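PDB 5DMH: 3-oxo-tetronate kinase from Cupriavidus necator, which catalyses the ATP-dependent phosphorylation of 3-oxo-tetronate to 3-oxo-tetronate 4-phosphate, with release of ADP. Local coordinates for residues 36-41 with 78-83; 57-62 with 74-79; 141-146 with 220-225; 197-202 with 228-233; 238-243 with 258-263. All blocks are in the same frame, centred on the assembly; numbering follows the deposited sequence.

Contact 1 (36-41 with 78-83)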
# COMPACT_ATOMS: atom_id res chain seq x y z
N CYS A 36 -6.77 -1.56 -10.86
CA CYS A 36 -6.11 -0.73 -9.87
C CYS A 36 -4.61 -0.94 -9.98
O CYS A 36 -4.14 -2.03 -10.26
CB CYS A 36 -6.57 -1.10 -8.48
SG CYS A 36 -8.37 -1.15 -8.28
N ILE A 37 -3.89 0.15 -9.81
CA ILE A 37 -2.45 0.15 -9.83
C ILE A 37 -1.99 0.71 -8.50
O ILE A 37 -2.27 1.88 -8.21
CB ILE A 37 -1.95 1.04 -10.95
CG1 ILE A 37 -2.46 0.50 -12.29
CG2 ILE A 37 -0.45 1.10 -10.93
CD1 ILE A 37 -2.26 1.49 -13.43
N ALA A 38 -1.30 -0.11 -7.71
CA ALA A 38 -0.83 0.30 -6.40
C ALA A 38 0.70 0.48 -6.36
O ALA A 38 1.46 -0.36 -6.89
CB ALA A 38 -1.26 -0.72 -5.33
N ASP A 39 1.14 1.57 -5.76
CA ASP A 39 2.55 1.90 -5.70
C ASP A 39 3.38 1.16 -4.63
O ASP A 39 4.58 1.38 -4.53
CB ASP A 39 2.76 3.41 -5.60
CG ASP A 39 2.55 3.98 -4.19
OD1 ASP A 39 1.94 3.35 -3.31
OD2 ASP A 39 3.04 5.10 -3.99
N ASP A 40 2.74 0.32 -3.83
CA ASP A 40 3.46 -0.58 -2.94
C ASP A 40 2.64 -1.82 -2.65
O ASP A 40 1.43 -1.87 -2.91
CB ASP A 40 4.03 0.12 -1.67
CG ASP A 40 3.02 0.39 -0.57
OD1 ASP A 40 1.78 0.21 -0.68
OD2 ASP A 40 3.53 0.89 0.47
N PHE A 41 3.32 -2.86 -2.16
CA PHE A 41 2.67 -4.16 -2.06
C PHE A 41 1.70 -4.21 -0.86
O PHE A 41 0.66 -4.90 -0.92
CB PHE A 41 3.71 -5.28 -1.92
CG PHE A 41 4.41 -5.66 -3.19
CD1 PHE A 41 4.63 -4.74 -4.22
CD2 PHE A 41 4.88 -6.94 -3.34
CE1 PHE A 41 5.29 -5.10 -5.34
CE2 PHE A 41 5.54 -7.32 -4.47
CZ PHE A 41 5.75 -6.41 -5.48
N ALA A 78 -12.53 -7.12 -9.75
CA ALA A 78 -11.51 -6.10 -9.64
C ALA A 78 -10.16 -6.74 -9.69
O ALA A 78 -10.00 -7.85 -9.19
CB ALA A 78 -11.64 -5.29 -8.33
N LEU A 79 -9.19 -6.05 -10.28
CA LEU A 79 -7.82 -6.52 -10.37
C LEU A 79 -6.94 -5.45 -9.77
O LEU A 79 -7.11 -4.27 -10.09
CB LEU A 79 -7.44 -6.72 -11.84
CG LEU A 79 -8.22 -7.78 -12.62
CD1 LEU A 79 -7.88 -7.70 -14.10
CD2 LEU A 79 -7.89 -9.14 -12.10
N VAL A 80 -6.02 -5.85 -8.89
CA VAL A 80 -5.08 -4.92 -8.26
C VAL A 80 -3.65 -5.32 -8.60
O VAL A 80 -3.17 -6.36 -8.15
CB VAL A 80 -5.21 -4.89 -6.71
CG1 VAL A 80 -4.16 -3.92 -6.11
CG2 VAL A 80 -6.62 -4.44 -6.28
N VAL A 81 -3.00 -4.49 -9.40
CA VAL A 81 -1.60 -4.70 -9.75
C VAL A 81 -0.66 -4.05 -8.73
O VAL A 81 -0.63 -2.83 -8.57
CB VAL A 81 -1.30 -4.18 -11.18
CG1 VAL A 81 0.19 -4.37 -11.52
CG2 VAL A 81 -2.20 -4.85 -12.21
N ALA A 82 0.11 -4.87 -8.02
CA ALA A 82 1.10 -4.41 -7.08
C ALA A 82 2.43 -4.06 -7.76
O ALA A 82 3.06 -4.91 -8.42
CB ALA A 82 1.32 -5.48 -6.03
N LEU A 83 2.84 -2.81 -7.64
CA LEU A 83 4.14 -2.34 -8.08
C LEU A 83 5.01 -1.93 -6.88
O LEU A 83 4.47 -1.58 -5.83
CB LEU A 83 4.01 -1.12 -9.00
CG LEU A 83 3.13 -1.26 -10.24
CD1 LEU A 83 3.11 0.04 -11.05
CD2 LEU A 83 3.57 -2.47 -11.09
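Phe41 lays one face of its ring over the methyl of Ala82, a CH-pi contact in which CB stands 4.2 Å from the ring centroid, displaced toward the rim. The ring reaches back to the strand because CG is turned away from the carbonyl carbon of Phe41 (chi1 -77°); its CE1 edge then meets the carbonyl carbon of Leu83, with CE1 and C 3.5 Å apart and close to the ring plane. Leu83 turns its own side chain the other way, so that CD1 touches CG2 of Ile37 at 3.7 Å, the two branched chains passing at a slant. Nearer the start of the strands CB of Cys36 rests on CG2 of Val80 (4.0 Å). Behind these contacts runs a regular parallel pairing in which Cys36 and Ala38 each use both N and O; Ala38 N donates to Val81 O at 2.9 Å almost straight (177°), and Ala38 O accepts from Leu83 N. Past the strand, Asp40 is the N-cap of helix 41-53, with OD1 bonded to Gly43 N, while Asp39 and Asp40 both form salt bridges with Arg86; the side chain of Asp40 lies about 5 Å from bound ADP at the nearest atoms. Helix 41-53 covers the face bearing Cys36, Ala38, Val80 and Ala82, helix 90-106 packs on the face of Ile37, Val81 and Leu83, and strands 111-115 and 58-62 continue the pairing beyond each edge.

Contact 2 (57-62 with 74-79)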
# COMPACT_ATOMS: atom_id res chain seq x y z
N ARG A 57 -15.20 -9.30 -5.98
CA ARG A 57 -14.20 -10.35 -6.01
C ARG A 57 -12.93 -9.73 -6.60
O ARG A 57 -12.97 -9.09 -7.64
CB ARG A 57 -14.65 -11.53 -6.86
CG ARG A 57 -15.78 -12.29 -6.21
CD ARG A 57 -16.31 -13.39 -7.08
NE ARG A 57 -17.31 -14.16 -6.35
CZ ARG A 57 -18.11 -15.07 -6.90
NH1 ARG A 57 -18.03 -15.34 -8.19
NH2 ARG A 57 -18.99 -15.70 -6.14
N THR A 58 -11.82 -9.88 -5.89
CA THR A 58 -10.59 -9.19 -6.27
C THR A 58 -9.42 -10.14 -6.32
O THR A 58 -9.29 -11.00 -5.47
CB THR A 58 -10.29 -8.07 -5.27
OG1 THR A 58 -11.36 -7.13 -5.27
CG2 THR A 58 -8.99 -7.33 -5.63
N VAL A 59 -8.59 -9.99 -7.35
CA VAL A 59 -7.31 -10.69 -7.43
C VAL A 59 -6.16 -9.68 -7.45
O VAL A 59 -6.21 -8.68 -8.17
CB VAL A 59 -7.24 -11.61 -8.66
CG1 VAL A 59 -5.80 -12.10 -8.88
CG2 VAL A 59 -8.20 -12.80 -8.49
N GLN A 60 -5.16 -9.91 -6.61
CA GLN A 60 -3.97 -9.07 -6.60
C GLN A 60 -2.86 -9.79 -7.36
O GLN A 60 -2.58 -10.96 -7.08
CB GLN A 60 -3.50 -8.79 -5.17
CG GLN A 60 -2.14 -8.14 -5.12
CD GLN A 60 -1.82 -7.59 -3.76
OE1 GLN A 60 -2.73 -7.28 -2.98
NE2 GLN A 60 -0.54 -7.46 -3.45
N THR A 61 -2.26 -9.11 -8.33
CA THR A 61 -1.15 -9.67 -9.07
C THR A 61 0.12 -8.95 -8.65
O THR A 61 0.09 -7.79 -8.28
CB THR A 61 -1.33 -9.52 -10.61
OG1 THR A 61 -1.32 -8.13 -10.96
CG2 THR A 61 -2.61 -10.19 -11.07
N ILE A 62 1.23 -9.67 -8.68
CA ILE A 62 2.51 -9.09 -8.38
C ILE A 62 3.09 -8.71 -9.72
O ILE A 62 3.48 -9.57 -10.50
CB ILE A 62 3.42 -10.09 -7.62
CG1 ILE A 62 2.75 -10.57 -6.35
CG2 ILE A 62 4.74 -9.43 -7.28
CD1 ILE A 62 2.28 -9.44 -5.43
N GLY A 74 -9.91 -13.95 -15.07
CA GLY A 74 -10.94 -13.33 -15.88
C GLY A 74 -12.29 -13.40 -15.20
O GLY A 74 -13.28 -12.91 -15.75
N GLU A 75 -12.33 -14.01 -14.02
CA GLU A 75 -13.55 -14.14 -13.22
C GLU A 75 -13.63 -13.10 -12.09
O GLU A 75 -14.63 -13.00 -11.39
CB GLU A 75 -13.63 -15.55 -12.63
CG GLU A 75 -13.43 -16.67 -13.65
CD GLU A 75 -14.43 -16.60 -14.78
OE1 GLU A 75 -15.64 -16.60 -14.48
OE2 GLU A 75 -14.01 -16.55 -15.96
N ALA A 76 -12.56 -12.33 -11.92
CA ALA A 76 -12.54 -11.28 -10.90
C ALA A 76 -13.42 -10.09 -11.30
O ALA A 76 -13.64 -9.84 -12.48
CB ALA A 76 -11.11 -10.81 -10.66
N ASP A 77 -13.95 -9.39 -10.30
CA ASP A 77 -14.62 -8.10 -10.53
C ASP A 77 -13.59 -6.97 -10.54
O ASP A 77 -13.76 -5.97 -11.25
CB ASP A 77 -15.66 -7.82 -9.46
CG ASP A 77 -16.68 -8.94 -9.33
OD1 ASP A 77 -17.22 -9.38 -10.37
OD2 ASP A 77 -16.95 -9.36 -8.19
N ALA A 78 -12.53 -7.12 -9.75
CA ALA A 78 -11.51 -6.10 -9.64
C ALA A 78 -10.16 -6.74 -9.69
O ALA A 78 -10.00 -7.85 -9.19
CB ALA A 78 -11.64 -5.29 -8.33
N LEU A 79 -9.19 -6.05 -10.28
CA LEU A 79 -7.82 -6.52 -10.37
C LEU A 79 -6.94 -5.45 -9.77
O LEU A 79 -7.11 -4.27 -10.09
CB LEU A 79 -7.44 -6.72 -11.84
CG LEU A 79 -8.22 -7.78 -12.62
CD1 LEU A 79 -7.88 -7.70 -14.10
CD2 LEU A 79 -7.89 -9.14 -12.10
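Arg57 and Asp77 meet through backbone and carboxylate rather than through their two charges. Arg57 N donates to Asp77 OD2 at 2.8 Å, approaching the oxygen on its anti side and 22° out of the carboxylate plane. The guanidinium runs off on an extended chain, and NE stays 5.2 Å from the same OD2. With CG of Asp77 beside its own backbone N (chi1 -55°), the carboxylate reaches up to Arg57, and its second oxygen, OD1, is taken by a salt bridge to Arg275. Arg57 O is a shared acceptor. Ala78 N reaches it at 2.9 Å nearly in line with the carbonyl, while Asp77 N, at the same length, arrives tilted from the carbonyl plane, in a more bent hydrogen bond (N-H...O 133°). This is how two parallel strands, 58-62 and 78-82 of the sugar-binding domain, begin to pair: the chain turns in from the loop through Asp77, and the regular alternation starts at Thr58 and Ala78. From there Ala78 O takes the N-H of Val59 at 3.2 Å and also faces CA of Thr58, a CA-H...O contact of 3.3 Å. Val59 O similarly faces CA of Leu79, and its main partner is the next amide, that of Val80. Thr58 places OG1 3.6 Å from CB of Ala78, but the hydroxyl's polar partner is Met56 O. On the other face, CG2 of Val59 touches CB of Ala76 at 4.1 Å, and CD2 of Leu79 comes up beside CB of the same valine.

Contact 3 (141-146 with 220-225)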
# COMPACT_ATOMS: atom_id res chain seq x y z
N SER A 141 -8.16 11.69 -20.30
CA SER A 141 -9.06 12.30 -19.32
C SER A 141 -8.41 13.57 -18.79
O SER A 141 -7.20 13.61 -18.57
CB SER A 141 -9.32 11.34 -18.17
OG SER A 141 -10.28 11.89 -17.28
N ASP A 142 -9.22 14.60 -18.53
CA ASP A 142 -8.69 15.88 -18.11
C ASP A 142 -8.79 16.16 -16.62
O ASP A 142 -8.46 17.27 -16.18
CB ASP A 142 -9.35 17.02 -18.92
CG ASP A 142 -10.83 17.22 -18.60
OD1 ASP A 142 -11.35 16.60 -17.64
OD2 ASP A 142 -11.49 18.02 -19.31
N PHE A 143 -9.19 15.17 -15.84
CA PHE A 143 -9.39 15.39 -14.40
C PHE A 143 -9.42 14.13 -13.56
O PHE A 143 -10.05 13.14 -13.92
CB PHE A 143 -10.70 16.12 -14.18
CG PHE A 143 -11.01 16.40 -12.73
CD1 PHE A 143 -10.55 17.56 -12.15
CD2 PHE A 143 -11.75 15.51 -11.96
CE1 PHE A 143 -10.84 17.84 -10.82
CE2 PHE A 143 -12.05 15.79 -10.64
CZ PHE A 143 -11.58 16.96 -10.07
N THR A 144 -8.80 14.19 -12.39
CA THR A 144 -9.04 13.17 -11.37
C THR A 144 -8.98 13.80 -10.01
O THR A 144 -8.60 14.95 -9.89
CB THR A 144 -8.06 11.99 -11.45
OG1 THR A 144 -8.54 10.95 -10.61
CG2 THR A 144 -6.69 12.41 -11.02
N ILE A 145 -9.40 13.05 -9.00
CA ILE A 145 -9.23 13.47 -7.62
C ILE A 145 -8.04 12.73 -7.02
O ILE A 145 -7.61 11.66 -7.51
CB ILE A 145 -10.46 13.20 -6.73
CG1 ILE A 145 -10.83 11.72 -6.72
CG2 ILE A 145 -11.65 14.09 -7.18
CD1 ILE A 145 -11.80 11.37 -5.65
N ALA A 146 -7.54 13.30 -5.93
CA ALA A 146 -6.46 12.73 -5.16
C ALA A 146 -6.92 12.77 -3.69
O ALA A 146 -7.00 13.83 -3.08
CB ALA A 146 -5.20 13.57 -5.35
N ALA A 220 -17.32 22.16 -12.18
CA ALA A 220 -16.82 23.53 -12.12
C ALA A 220 -15.29 23.59 -12.05
O ALA A 220 -14.66 24.44 -12.68
CB ALA A 220 -17.44 24.28 -10.97
N LEU A 221 -14.69 22.69 -11.29
CA LEU A 221 -13.23 22.65 -11.20
C LEU A 221 -12.60 22.37 -12.54
O LEU A 221 -11.63 23.00 -12.93
CB LEU A 221 -12.79 21.60 -10.18
CG LEU A 221 -13.05 21.94 -8.71
CD1 LEU A 221 -12.90 20.73 -7.85
CD2 LEU A 221 -12.14 23.08 -8.26
N ARG A 222 -13.18 21.41 -13.27
CA ARG A 222 -12.69 21.07 -14.62
C ARG A 222 -12.76 22.28 -15.54
O ARG A 222 -11.81 22.56 -16.29
CB ARG A 222 -13.52 19.93 -15.21
CG ARG A 222 -13.31 18.57 -14.56
CD ARG A 222 -14.49 17.64 -14.90
NE ARG A 222 -14.08 16.38 -15.52
CZ ARG A 222 -13.87 16.22 -16.81
NH1 ARG A 222 -14.02 17.23 -17.65
NH2 ARG A 222 -13.48 15.03 -17.27
N SER A 223 -13.88 22.99 -15.51
CA SER A 223 -14.07 24.18 -16.32
C SER A 223 -13.04 25.25 -15.94
O SER A 223 -12.56 26.01 -16.78
CB SER A 223 -15.52 24.69 -16.14
OG SER A 223 -15.69 25.99 -16.66
N ASP A 224 -12.67 25.29 -14.66
CA ASP A 224 -11.67 26.23 -14.16
C ASP A 224 -10.25 25.86 -14.60
O ASP A 224 -9.31 26.65 -14.41
CB ASP A 224 -11.68 26.25 -12.63
CG ASP A 224 -12.91 26.90 -12.03
OD1 ASP A 224 -13.66 27.58 -12.75
OD2 ASP A 224 -13.11 26.73 -10.79
N GLY A 225 -10.07 24.67 -15.17
CA GLY A 225 -8.75 24.25 -15.64
C GLY A 225 -7.96 23.39 -14.66
O GLY A 225 -6.78 23.10 -14.86
O HOH W 1 -11.78 14.43 -19.93
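One water joins Asp142 to Arg222: it accepts from Asp142 N at 2.9 Å and from Arg222 NH2 at 3.2 Å, so a backbone amide of the loop and a guanidinium of the helix share a single oxygen. Beside this bridge the carboxylate of Asp142 forms a salt bridge with the same arginine. As modelled, OD1 lies over one face of the guanidinium, but too close for its place to be sure, so the details of this salt bridge are doubtful. The arginine reaches the loop by a bend at chi3 (124°), which carries the guanidinium over toward Asp142 while the aliphatic part stays with Phe143. The contact joins the last turn of helix 211-223 to the loop that leads into strand 144-147. That turn ends in a Schellman motif: Gly225, with positive phi, leaves the helix, and its N bonds back to Arg222 O. Just before it, Asp224 N makes an ordinary helical bond to Ala220 O. Phe143 supplies the apolar half. Its CB lies 3.6 Å from CG of Arg222, and CG of Arg222 is also 3.7 Å from CG of Phe143. The ring and guanidinium planes are inclined by 44°, so the two groups do not stack. With chi1 near 180°, the phenylalanine points its ring across to the helix, where CE1 approaches CB of Leu221 at 4.3 Å; Ala229 of strand 228-231 touches the same side chain.

Contact 4 (197-202 with 228-233)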
# COMPACT_ATOMS: atom_id res chain seq x y z
N ASN A 197 0.79 20.15 -14.36
CA ASN A 197 -0.48 20.77 -14.63
C ASN A 197 -1.19 21.24 -13.34
O ASN A 197 -0.78 20.89 -12.22
CB ASN A 197 -1.36 19.79 -15.41
CG ASN A 197 -0.84 19.55 -16.83
OD1 ASN A 197 -0.31 20.45 -17.45
ND2 ASN A 197 -0.99 18.34 -17.33
N LYS A 198 -2.27 22.00 -13.50
CA LYS A 198 -2.88 22.67 -12.37
C LYS A 198 -3.54 21.74 -11.33
O LYS A 198 -4.41 20.92 -11.64
CB LYS A 198 -3.89 23.70 -12.88
CG LYS A 198 -4.69 24.39 -11.79
CD LYS A 198 -3.87 25.32 -10.94
CE LYS A 198 -4.76 26.09 -9.98
NZ LYS A 198 -4.02 27.07 -9.13
N VAL A 199 -3.12 21.88 -10.07
CA VAL A 199 -3.71 21.14 -8.95
C VAL A 199 -4.65 22.04 -8.17
O VAL A 199 -4.31 23.17 -7.89
CB VAL A 199 -2.61 20.62 -7.96
CG1 VAL A 199 -3.25 20.00 -6.75
CG2 VAL A 199 -1.73 19.62 -8.66
N GLY A 200 -5.84 21.55 -7.87
CA GLY A 200 -6.81 22.34 -7.12
C GLY A 200 -7.35 21.58 -5.91
O GLY A 200 -6.73 20.62 -5.41
N LEU A 201 -8.52 22.02 -5.45
CA LEU A 201 -9.13 21.49 -4.25
C LEU A 201 -10.62 21.31 -4.41
O LEU A 201 -11.33 22.23 -4.81
CB LEU A 201 -8.89 22.43 -3.07
CG LEU A 201 -9.51 22.05 -1.71
CD1 LEU A 201 -8.94 20.77 -1.14
CD2 LEU A 201 -9.33 23.20 -0.71
N LEU A 202 -11.09 20.11 -4.09
CA LEU A 202 -12.51 19.83 -3.95
C LEU A 202 -12.80 19.89 -2.45
O LEU A 202 -12.54 18.94 -1.73
CB LEU A 202 -12.81 18.46 -4.56
CG LEU A 202 -14.19 17.86 -4.42
CD1 LEU A 202 -15.24 18.82 -4.99
CD2 LEU A 202 -14.29 16.51 -5.14
N MSE A 228 -6.15 18.06 -11.55
CA MSE A 228 -6.20 17.14 -10.43
C MSE A 228 -6.57 17.92 -9.17
O MSE A 228 -5.99 18.96 -8.88
CB MSE A 228 -4.84 16.44 -10.24
CG MSE A 228 -4.80 15.50 -9.09
SE MSE A 228 -3.44 14.08 -9.49
CE MSE A 228 -2.19 15.10 -10.46
N ALA A 229 -7.54 17.42 -8.43
CA ALA A 229 -7.98 18.08 -7.20
C ALA A 229 -7.78 17.19 -6.00
O ALA A 229 -8.24 16.04 -5.99
CB ALA A 229 -9.45 18.46 -7.29
N ILE A 230 -7.10 17.73 -4.99
CA ILE A 230 -7.11 17.13 -3.67
C ILE A 230 -8.57 17.12 -3.23
O ILE A 230 -9.24 18.11 -3.39
CB ILE A 230 -6.29 17.96 -2.68
CG1 ILE A 230 -4.80 18.01 -3.09
CG2 ILE A 230 -6.44 17.42 -1.26
CD1 ILE A 230 -4.12 16.67 -3.17
N ALA A 231 -9.08 15.99 -2.75
CA ALA A 231 -10.46 15.95 -2.24
C ALA A 231 -10.49 15.83 -0.72
O ALA A 231 -9.94 14.88 -0.16
CB ALA A 231 -11.24 14.80 -2.86
N ASP A 232 -11.16 16.80 -0.09
CA ASP A 232 -11.39 16.74 1.35
C ASP A 232 -12.30 15.55 1.72
O ASP A 232 -13.21 15.15 0.98
CB ASP A 232 -12.02 18.05 1.89
CG ASP A 232 -11.04 19.22 1.99
OD1 ASP A 232 -9.80 19.03 1.85
OD2 ASP A 232 -11.54 20.36 2.22
N ALA A 233 -12.09 15.00 2.91
CA ALA A 233 -12.95 13.96 3.42
C ALA A 233 -12.71 13.89 4.92
O ALA A 233 -11.58 13.63 5.36
CB ALA A 233 -12.65 12.62 2.78
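Strands 199-202 and 228-231 form the parallel pair at one end of the sheet of the sugar-binding domain, where 199-202 is the outermost strand within the chain. Gly200 bonds to strand 228-231 through both its N and its O: the N donates to Met228 O at 2.8 Å, and the O receives Ile230 N from above the carbonyl plane. Leu202 N then bonds to Ile230 O at 2.8 Å, almost straight (171°), and Leu202 O takes Asp232 N at 3.0 Å. At the start of the strands the link from Met228 N to Lys198 O is weak. Backbone carbons add to the pairing, as where CA of Val199 faces Met228 O at 3.2 Å. On one face CG1 of Val199 approaches CG1 of Ile230, and Leu201 extends CD1 over CB of Ile230 (4.2 Å). Leu201 CD1 also lies 3.6 Å from Asp232 OD1. Helix 187-193 meets this face at Met228, present as selenomethionine, and Ile230. Leu202, with CG anti to its amide nitrogen (chi1 173°), puts CD2 beside CB of Ala231 (4.2 Å) on the other face, toward helices 211-223 and 236-245. The Asp232 carboxylate meets Leu201 only at that methyl and finds its polar partners elsewhere: OD2 accepts from Tyr204 N and Arg159 N, OD1 from Gly160 N. Three backbone N-H groups around a buried carboxylate would be expected to favour its charged form.

Contact 5 (238-243 with 258-263)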
# COMPACT_ATOMS: atom_id res chain seq x y z
N ASP A 238 -18.09 11.06 3.76
CA ASP A 238 -17.53 11.86 2.69
C ASP A 238 -16.90 10.96 1.63
O ASP A 238 -17.03 11.23 0.45
CB ASP A 238 -16.49 12.87 3.21
CG ASP A 238 -17.10 14.07 3.86
OD1 ASP A 238 -18.35 14.26 3.83
OD2 ASP A 238 -16.31 14.87 4.41
N LEU A 239 -16.27 9.86 2.05
CA LEU A 239 -15.64 8.96 1.09
C LEU A 239 -16.68 8.30 0.17
O LEU A 239 -16.46 8.15 -1.05
CB LEU A 239 -14.79 7.92 1.83
CG LEU A 239 -13.46 8.45 2.41
CD1 LEU A 239 -12.82 7.39 3.26
CD2 LEU A 239 -12.51 8.92 1.32
N PHE A 240 -17.83 7.92 0.73
CA PHE A 240 -18.88 7.33 -0.08
C PHE A 240 -19.45 8.38 -1.03
O PHE A 240 -19.76 8.08 -2.18
CB PHE A 240 -19.99 6.71 0.76
CG PHE A 240 -19.63 5.36 1.34
CD1 PHE A 240 -19.77 4.21 0.58
CD2 PHE A 240 -19.17 5.25 2.63
CE1 PHE A 240 -19.45 2.96 1.10
CE2 PHE A 240 -18.85 4.00 3.16
CZ PHE A 240 -18.99 2.87 2.39
N THR A 241 -19.59 9.61 -0.54
CA THR A 241 -20.05 10.72 -1.39
C THR A 241 -19.12 10.94 -2.60
O THR A 241 -19.57 11.11 -3.73
CB THR A 241 -20.16 12.01 -0.57
OG1 THR A 241 -21.19 11.85 0.40
CG2 THR A 241 -20.47 13.23 -1.48
N LEU A 242 -17.82 10.95 -2.33
CA LEU A 242 -16.83 11.14 -3.38
C LEU A 242 -16.88 10.00 -4.41
O LEU A 242 -16.88 10.23 -5.62
CB LEU A 242 -15.43 11.29 -2.76
CG LEU A 242 -15.12 12.62 -2.06
CD1 LEU A 242 -13.91 12.48 -1.14
CD2 LEU A 242 -14.89 13.71 -3.08
N GLY A 243 -16.93 8.76 -3.93
CA GLY A 243 -17.04 7.60 -4.79
C GLY A 243 -18.23 7.69 -5.75
O GLY A 243 -18.11 7.49 -6.96
N ILE A 258 -10.83 5.81 -0.60
CA ILE A 258 -11.56 6.37 -1.74
C ILE A 258 -12.27 5.27 -2.56
O ILE A 258 -13.16 5.56 -3.36
CB ILE A 258 -10.67 7.25 -2.62
CG1 ILE A 258 -11.51 8.10 -3.57
CG2 ILE A 258 -9.70 6.41 -3.46
CD1 ILE A 258 -12.53 9.01 -2.85
N ALA A 259 -11.87 4.02 -2.35
CA ALA A 259 -12.49 2.88 -3.06
C ALA A 259 -13.76 2.38 -2.39
O ALA A 259 -14.49 1.57 -2.98
CB ALA A 259 -11.52 1.73 -3.20
N LEU A 260 -14.00 2.82 -1.16
CA LEU A 260 -15.13 2.31 -0.37
C LEU A 260 -16.43 2.22 -1.16
O LEU A 260 -17.17 1.22 -1.08
CB LEU A 260 -15.34 3.21 0.86
CG LEU A 260 -14.36 2.96 2.00
CD1 LEU A 260 -14.55 4.01 3.08
CD2 LEU A 260 -14.57 1.58 2.61
N GLY A 261 -16.74 3.29 -1.89
CA GLY A 261 -18.01 3.41 -2.57
C GLY A 261 -18.03 2.95 -4.03
O GLY A 261 -19.06 3.09 -4.69
N LEU A 262 -16.91 2.44 -4.54
CA LEU A 262 -16.86 2.12 -5.97
C LEU A 262 -17.69 0.88 -6.31
O LEU A 262 -18.39 0.85 -7.32
CB LEU A 262 -15.41 2.02 -6.45
CG LEU A 262 -14.62 3.32 -6.23
CD1 LEU A 262 -13.19 3.18 -6.71
CD2 LEU A 262 -15.30 4.52 -6.87
N PRO A 263 -17.63 -0.15 -5.46
CA PRO A 263 -18.50 -1.31 -5.77
C PRO A 263 -19.97 -0.95 -5.84
O PRO A 263 -20.69 -1.45 -6.70
CB PRO A 263 -18.23 -2.25 -4.58
CG PRO A 263 -16.85 -1.93 -4.19
CD PRO A 263 -16.74 -0.44 -4.33
O HOH W 2 -15.67 5.88 -2.42
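This is a close, mainly apolar contact between helix 236-245 and the turn that leads into helix 262-268, with one water at its centre. Phe240 lies across the turn, CB of Leu260 standing over one face of the ring at 4.2 Å from the centroid, a CH-pi contact offset toward the rim. Its CD1 also reaches CA of Gly261 at 3.7 Å. At Gly261, and at Gly243 opposite, the two backbones come near each other with no side chain between them. Leu239 spreads its branches: CD1 meets CD1 of Leu260 at 3.8 Å, while CD2 turns to Ile258. Ile258, with CG1 anti to its own N (chi1 -165°), sends CD1 against CB of Leu242 at 3.7 Å. The water donates to Leu239 O (2.8 Å) and to Ile258 O (2.7 Å) and accepts from Gly261 N (2.9 Å), so it satisfies backbone atoms of both segments where no direct bond joins them. A type I turn from Ala259 to Leu262 bends the chain here. Around the contact, strand 144-147 lies against Leu239, Leu242 and Ile258, and helix 41-53 packs on Ala259 and Leu260.

From the N terminus, contact 1 brings strand 78-82 back beside 34-38, and contact 2 is nested within it, closing the short loop after 58-62; the two end on the same stretch and line up three parallel strands. Contacts 3 and 4 come later and cross, their segments alternating along the chain: one ties helix 211-223 to the entry of strand 144-147, the other pairs 228-231 with 199-202, while 144-147 lies on its far side. Contact 5 closes last. It follows in series, yet Leu242 packs on Leu202 and Ala231 of contact 4, and Ile258 on Ile145 of contact 3. All five fall within the sugar-binding domain.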